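Cucumber stellacyanin (Cucumis sativus, PDB 1JER) binds a single copper ion in a cupredoxin fold and probably serves as an electron-transfer protein. Local coordinates at residues A[4-9]-A[36-41]; A[31-36]-A[105-110]. One frame throughout, in Å; residues are numbered along the deposited sequence.

Contacts 1 and 2 lie in the two different sheets of the cupredoxin sandwich, their centres about 13 Å apart. In contact 1 the outer strand 5-7 pairs with 37-40, whose other neighbour is 76-79; in contact 2 the short strand 32-33 borders 101-107 in the second sheet. Along the chain the segments alternate, 4-9, 31-36, 36-41 and 105-110, so the chain passes from one sheet to the other through the turn that ends at Asp36, the residue common to both contacts. The rings of His6 and Phe32 meet edge-to-face between them. Asp36 thus ties the two sheets together away from the copper, while the Phe40 side chain brings contact 1 to about 10 Å from the ion.

Contact 1: residues A[4-9]-A[36-41]; sequences TVHIVG and DSLQFN
Strands 5-7 and 37-40 run parallel, their axes 4.6 Å apart at closest and turned by 32°, with Val5 beside Ser37, His6 beside Leu38 and Ile7 beside Gln39. The backbone bonds come from both strands: Ser37 N to Thr4 O, His6 N to Ser37 O, Gln39 N to His6 O and Val8 N to Gln39 O. At the start of the pair the Asp36 carboxylate takes two bonds from 4-9, both from above its plane: OD1 accepts from Thr4 N at 2.9 Å, and OD2 from His6 NE2 at 2.9 Å, with OD2 near the imidazole plane. An alanine at Asp36 would probably leave the N-H groups of Thr4 and His6 without these acceptors and the imidazole freer to turn. Strand 5-7 is the outermost strand, within this chain, of one sheet of the cupredoxin sandwich, and 37-40 lies between it and 76-79. The face bearing Leu38 and Phe40 turns inward, onto Leu102 of strand 101-107. There Val8 CG2 sits over the centre of the Phe40 ring, a CH-pi contact of 3.8 Å from CG2 to the ring centroid. On the face of Val5, Ile7 and Gln39, the Gln39 chain leaves with CG anti to the backbone N (chi1 176°) and lies side by side with Ile7, whose CD1 touches Gln39 CB at 3.7 Å. Gln39 NE2 then donates to a lone pair of Asn41 OD1 at 2.8 Å.

Contact 2: residues A[31-36]-A[105-110]; sequences TFRVGD and NVVAAN
A short parallel strand pairing joins Arg33 to Val107 at the margin of the second sheet, where strand 32-33 runs beside the end of strand 101-107, away from the copper. Two backbone bonds hold it: Val107 N donates to Phe32 O, and Val34 N to Val107 O, each 2.9 Å from donor N to acceptor O. Further back, a water accepts from Phe32 N and donates to Asn105 O, bridging the two segments. The Arg33 side chain is extended from CG to NE and reaches over to the other segment, where NH1 donates to Ala108 O at 3.0 Å. That oxygen lies in the guanidinium plane, although the bond is bent, with an N-H...O angle of 142°, and the methylenes CG and CD pass close to the same oxygen. Beside this, the side chains of Val34 and Val106 cross at about a right angle, Val34 CG2 meeting Val106 CG1 at 3.9 Å; Val106 CG1 is anti to its backbone N (chi1 -176°) and also packs against Val34 N at 3.6 Å. Ala109 CB rests near Val34 O. From Arg33 to Asp36 the chain makes a type II turn, closed by Asp36 N to Arg33 O and reinforced by Arg33 N to Asp36 OD2, with Gly35 at positive phi. Here the turn carries the chain from strand 32-33 to strand 37-40, crossing between the two sheets of the cupredoxin beta sandwich.

Contact 1: residues A[4-9]-A[36-41]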
loop_
_atom_site.group_PDB
_atom_site.type_symbol
_atom_site.label_atom_id
_atom_site.label_comp_id
_atom_site.label_asym_id
_atom_site.label_seq_id
_atom_site.Cartn_x
_atom_site.Cartn_y
_atom_site.Cartn_z
ATOM N N THR A 4 -9.985 -6.614 -2.508
ATOM C CA THR A 4 -9.131 -7.808 -2.323
ATOM C C THR A 4 -7.670 -7.379 -2.291
ATOM O O THR A 4 -7.250 -6.553 -3.083
ATOM C CB THR A 4 -9.327 -8.699 -3.604
ATOM O OG1 THR A 4 -10.713 -9.141 -3.540
ATOM C CG2 THR A 4 -8.529 -9.978 -3.508
ATOM N N VAL A 5 -6.882 -8.091 -1.475
ATOM C CA VAL A 5 -5.395 -7.851 -1.591
ATOM C C VAL A 5 -4.872 -9.095 -2.307
ATOM O O VAL A 5 -4.979 -10.235 -1.823
ATOM C CB VAL A 5 -4.787 -7.754 -0.183
ATOM C CG1 VAL A 5 -3.252 -7.557 -0.309
ATOM C CG2 VAL A 5 -5.399 -6.572 0.577
ATOM N N HIS A 6 -4.424 -8.918 -3.545
ATOM C CA HIS A 6 -4.019 -10.137 -4.301
ATOM C C HIS A 6 -2.520 -10.387 -3.983
ATOM O O HIS A 6 -1.765 -9.421 -3.956
ATOM C CB HIS A 6 -4.124 -9.828 -5.788
ATOM C CG HIS A 6 -5.495 -9.402 -6.207
ATOM N ND1 HIS A 6 -6.447 -10.345 -6.599
ATOM C CD2 HIS A 6 -6.026 -8.160 -6.349
ATOM C CE1 HIS A 6 -7.550 -9.666 -6.959
ATOM N NE2 HIS A 6 -7.329 -8.365 -6.809
ATOM N N ILE A 7 -2.167 -11.627 -3.826
ATOM C CA ILE A 7 -0.741 -11.949 -3.547
ATOM C C ILE A 7 -0.098 -12.351 -4.883
ATOM O O ILE A 7 -0.460 -13.331 -5.475
ATOM C CB ILE A 7 -0.664 -13.155 -2.583
ATOM C CG1 ILE A 7 -1.368 -12.848 -1.229
ATOM C CG2 ILE A 7 0.837 -13.410 -2.279
ATOM C CD1 ILE A 7 -0.781 -11.604 -0.567
ATOM N N VAL A 8 0.778 -11.466 -5.374
ATOM C CA VAL A 8 1.352 -11.676 -6.702
ATOM C C VAL A 8 2.071 -13.018 -6.737
ATOM O O VAL A 8 2.931 -13.288 -5.900
ATOM C CB VAL A 8 2.322 -10.536 -7.036
ATOM C CG1 VAL A 8 3.052 -10.836 -8.345
ATOM C CG2 VAL A 8 1.590 -9.208 -7.156
ATOM N N GLY A 9 1.678 -13.874 -7.669
ATOM C CA GLY A 9 2.273 -15.208 -7.775
ATOM C C GLY A 9 1.813 -16.183 -6.723
ATOM O O GLY A 9 2.402 -17.286 -6.634
ATOM N N ASP A 36 -8.574 -2.552 -5.136
ATOM C CA ASP A 36 -7.834 -3.765 -4.654
ATOM C C ASP A 36 -6.345 -3.322 -4.541
ATOM O O ASP A 36 -5.950 -2.305 -5.026
ATOM C CB ASP A 36 -7.829 -4.778 -5.859
ATOM C CG ASP A 36 -9.147 -5.503 -5.962
ATOM O OD1 ASP A 36 -10.039 -5.266 -5.123
ATOM O OD2 ASP A 36 -9.317 -6.311 -6.908
ATOM N N SER A 37 -5.584 -4.257 -3.918
ATOM C CA SER A 37 -4.130 -3.950 -3.831
ATOM C C SER A 37 -3.378 -5.216 -4.310
ATOM O O SER A 37 -3.936 -6.294 -4.364
ATOM C CB SER A 37 -3.810 -3.787 -2.298
ATOM O OG SER A 37 -4.397 -2.566 -1.835
ATOM N N LEU A 38 -2.097 -4.994 -4.614
ATOM C CA LEU A 38 -1.246 -6.119 -5.083
ATOM C C LEU A 38 -0.090 -6.183 -4.005
ATOM O O LEU A 38 0.484 -5.147 -3.766
ATOM C CB LEU A 38 -0.509 -5.660 -6.353
ATOM C CG LEU A 38 -1.263 -5.656 -7.655
ATOM C CD1 LEU A 38 -0.314 -5.401 -8.820
ATOM C CD2 LEU A 38 -2.022 -6.980 -7.839
ATOM N N GLN A 39 0.075 -7.367 -3.474
ATOM C CA GLN A 39 1.159 -7.541 -2.484
ATOM C C GLN A 39 2.308 -8.340 -3.142
ATOM O O GLN A 39 2.051 -9.472 -3.570
ATOM C CB GLN A 39 0.656 -8.316 -1.273
ATOM C CG GLN A 39 1.804 -8.598 -0.288
ATOM C CD GLN A 39 1.291 -8.949 1.085
ATOM O OE1 GLN A 39 0.181 -8.545 1.453
ATOM N NE2 GLN A 39 2.090 -9.687 1.843
ATOM N N PHE A 40 3.491 -7.758 -3.149
ATOM C CA PHE A 40 4.673 -8.476 -3.745
ATOM C C PHE A 40 5.572 -8.892 -2.529
ATOM O O PHE A 40 5.959 -8.009 -1.789
ATOM C CB PHE A 40 5.485 -7.399 -4.505
ATOM C CG PHE A 40 4.802 -6.959 -5.805
ATOM C CD1 PHE A 40 3.848 -5.934 -5.748
ATOM C CD2 PHE A 40 5.128 -7.502 -7.014
ATOM C CE1 PHE A 40 3.281 -5.473 -6.946
ATOM C CE2 PHE A 40 4.540 -7.071 -8.209
ATOM C CZ PHE A 40 3.578 -6.062 -8.138
ATOM N N ASN A 41 5.765 -10.187 -2.396
ATOM C CA ASN A 41 6.570 -10.734 -1.282
ATOM C C ASN A 41 7.875 -11.307 -1.897
ATOM O O ASN A 41 7.843 -12.082 -2.849
ATOM C CB ASN A 41 5.822 -11.965 -0.693
ATOM C CG ASN A 41 4.563 -11.531 0.067
ATOM O OD1 ASN A 41 4.499 -10.522 0.701
ATOM N ND2 ASN A 41 3.561 -12.441 -0.016
HETATM O O HOH W 1 -12.382 -6.882 -5.376
HETATM O O HOH W 2 3.907 -11.825 -3.779
#

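Contact 2: residues A[31-36]-A[105-110]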
loop_
_atom_site.group_PDB
_atom_site.type_symbol
_atom_site.label_atom_id
_atom_site.label_comp_id
_atom_site.label_asym_id
_atom_site.label_seq_id
_atom_site.Cartn_x
_atom_site.Cartn_y
_atom_site.Cartn_z
ATOM N N THR A 31 -9.468 -11.300 -11.377
ATOM C CA THR A 31 -10.117 -10.045 -11.875
ATOM C C THR A 31 -9.669 -8.928 -10.902
ATOM O O THR A 31 -9.749 -9.165 -9.676
ATOM C CB THR A 31 -11.636 -10.181 -11.804
ATOM O OG1 THR A 31 -12.032 -11.091 -12.822
ATOM C CG2 THR A 31 -12.350 -8.860 -12.071
ATOM N N PHE A 32 -9.127 -7.851 -11.413
ATOM C CA PHE A 32 -8.586 -6.805 -10.512
ATOM C C PHE A 32 -9.514 -5.577 -10.580
ATOM O O PHE A 32 -9.762 -5.120 -11.690
ATOM C CB PHE A 32 -7.196 -6.379 -11.076
ATOM C CG PHE A 32 -6.217 -7.555 -11.046
ATOM C CD1 PHE A 32 -5.621 -7.935 -9.858
ATOM C CD2 PHE A 32 -5.948 -8.262 -12.205
ATOM C CE1 PHE A 32 -4.746 -9.018 -9.838
ATOM C CE2 PHE A 32 -5.085 -9.366 -12.183
ATOM C CZ PHE A 32 -4.488 -9.741 -10.992
ATOM N N ARG A 33 -9.956 -5.094 -9.440
ATOM C CA ARG A 33 -10.886 -3.927 -9.450
ATOM C C ARG A 33 -10.270 -2.749 -8.706
ATOM O O ARG A 33 -9.495 -2.957 -7.754
ATOM C CB ARG A 33 -12.155 -4.334 -8.686
ATOM C CG ARG A 33 -12.914 -5.468 -9.380
ATOM C CD ARG A 33 -14.187 -5.796 -8.578
ATOM N NE ARG A 33 -14.914 -6.903 -9.204
ATOM C CZ ARG A 33 -15.724 -6.755 -10.247
ATOM N NH1 ARG A 33 -15.734 -5.618 -10.954
ATOM N NH2 ARG A 33 -16.581 -7.718 -10.603
ATOM N N VAL A 34 -10.643 -1.550 -9.113
ATOM C CA VAL A 34 -10.128 -0.324 -8.462
ATOM C C VAL A 34 -10.366 -0.473 -6.974
ATOM O O VAL A 34 -11.405 -0.978 -6.566
ATOM C CB VAL A 34 -10.930 0.908 -8.984
ATOM C CG1 VAL A 34 -10.619 2.120 -8.139
ATOM C CG2 VAL A 34 -10.557 1.174 -10.438
ATOM N N GLY A 35 -9.379 -0.138 -6.143
ATOM C CA GLY A 35 -9.573 -0.373 -4.697
ATOM C C GLY A 35 -8.814 -1.592 -4.224
ATOM O O GLY A 35 -8.449 -1.733 -3.057
ATOM N N ASP A 36 -8.574 -2.552 -5.136
ATOM C CA ASP A 36 -7.834 -3.765 -4.654
ATOM C C ASP A 36 -6.345 -3.322 -4.541
ATOM O O ASP A 36 -5.950 -2.305 -5.026
ATOM C CB ASP A 36 -7.829 -4.778 -5.859
ATOM C CG ASP A 36 -9.147 -5.503 -5.962
ATOM O OD1 ASP A 36 -10.039 -5.266 -5.123
ATOM O OD2 ASP A 36 -9.317 -6.311 -6.908
ATOM N N ASN A 105 -4.936 -5.733 -15.892
ATOM C CA ASN A 105 -5.974 -4.794 -16.358
ATOM C C ASN A 105 -6.926 -4.556 -15.176
ATOM O O ASN A 105 -7.476 -5.525 -14.635
ATOM C CB ASN A 105 -6.772 -5.530 -17.475
ATOM C CG ASN A 105 -7.907 -4.619 -17.970
ATOM O OD1 ASN A 105 -9.064 -5.066 -18.056
ATOM N ND2 ASN A 105 -7.563 -3.393 -18.280
ATOM N N VAL A 106 -7.047 -3.308 -14.757
ATOM C CA VAL A 106 -7.889 -2.964 -13.623
ATOM C C VAL A 106 -9.257 -2.454 -14.112
ATOM O O VAL A 106 -9.303 -1.566 -14.972
ATOM C CB VAL A 106 -7.210 -1.841 -12.788
ATOM C CG1 VAL A 106 -8.039 -1.534 -11.544
ATOM C CG2 VAL A 106 -5.854 -2.417 -12.301
ATOM N N VAL A 107 -10.299 -3.054 -13.581
ATOM C CA VAL A 107 -11.674 -2.600 -13.977
ATOM C C VAL A 107 -12.362 -1.960 -12.806
ATOM O O VAL A 107 -11.947 -1.937 -11.636
ATOM C CB VAL A 107 -12.458 -3.806 -14.511
ATOM C CG1 VAL A 107 -11.764 -4.408 -15.725
ATOM C CG2 VAL A 107 -12.680 -4.809 -13.385
ATOM N N ALA A 108 -13.531 -1.335 -13.072
ATOM C CA ALA A 108 -14.208 -0.644 -11.958
ATOM C C ALA A 108 -14.693 -1.587 -10.896
ATOM O O ALA A 108 -14.783 -2.800 -11.063
ATOM C CB ALA A 108 -15.459 0.079 -12.572
ATOM N N ALA A 109 -15.110 -1.041 -9.742
ATOM C CA ALA A 109 -15.634 -1.919 -8.694
ATOM C C ALA A 109 -17.133 -2.034 -8.739
ATOM O O ALA A 109 -17.720 -3.097 -8.463
ATOM C CB ALA A 109 -15.075 -1.555 -7.353
ATOM N N ASN A 110 -17.830 -0.954 -9.114
ATOM C CA ASN A 110 -19.304 -1.044 -9.176
ATOM C C ASN A 110 -19.692 -1.996 -10.315
ATOM O O ASN A 110 -20.579 -2.837 -10.091
HETATM O O HOH W 3 -9.350 -7.469 -14.350
#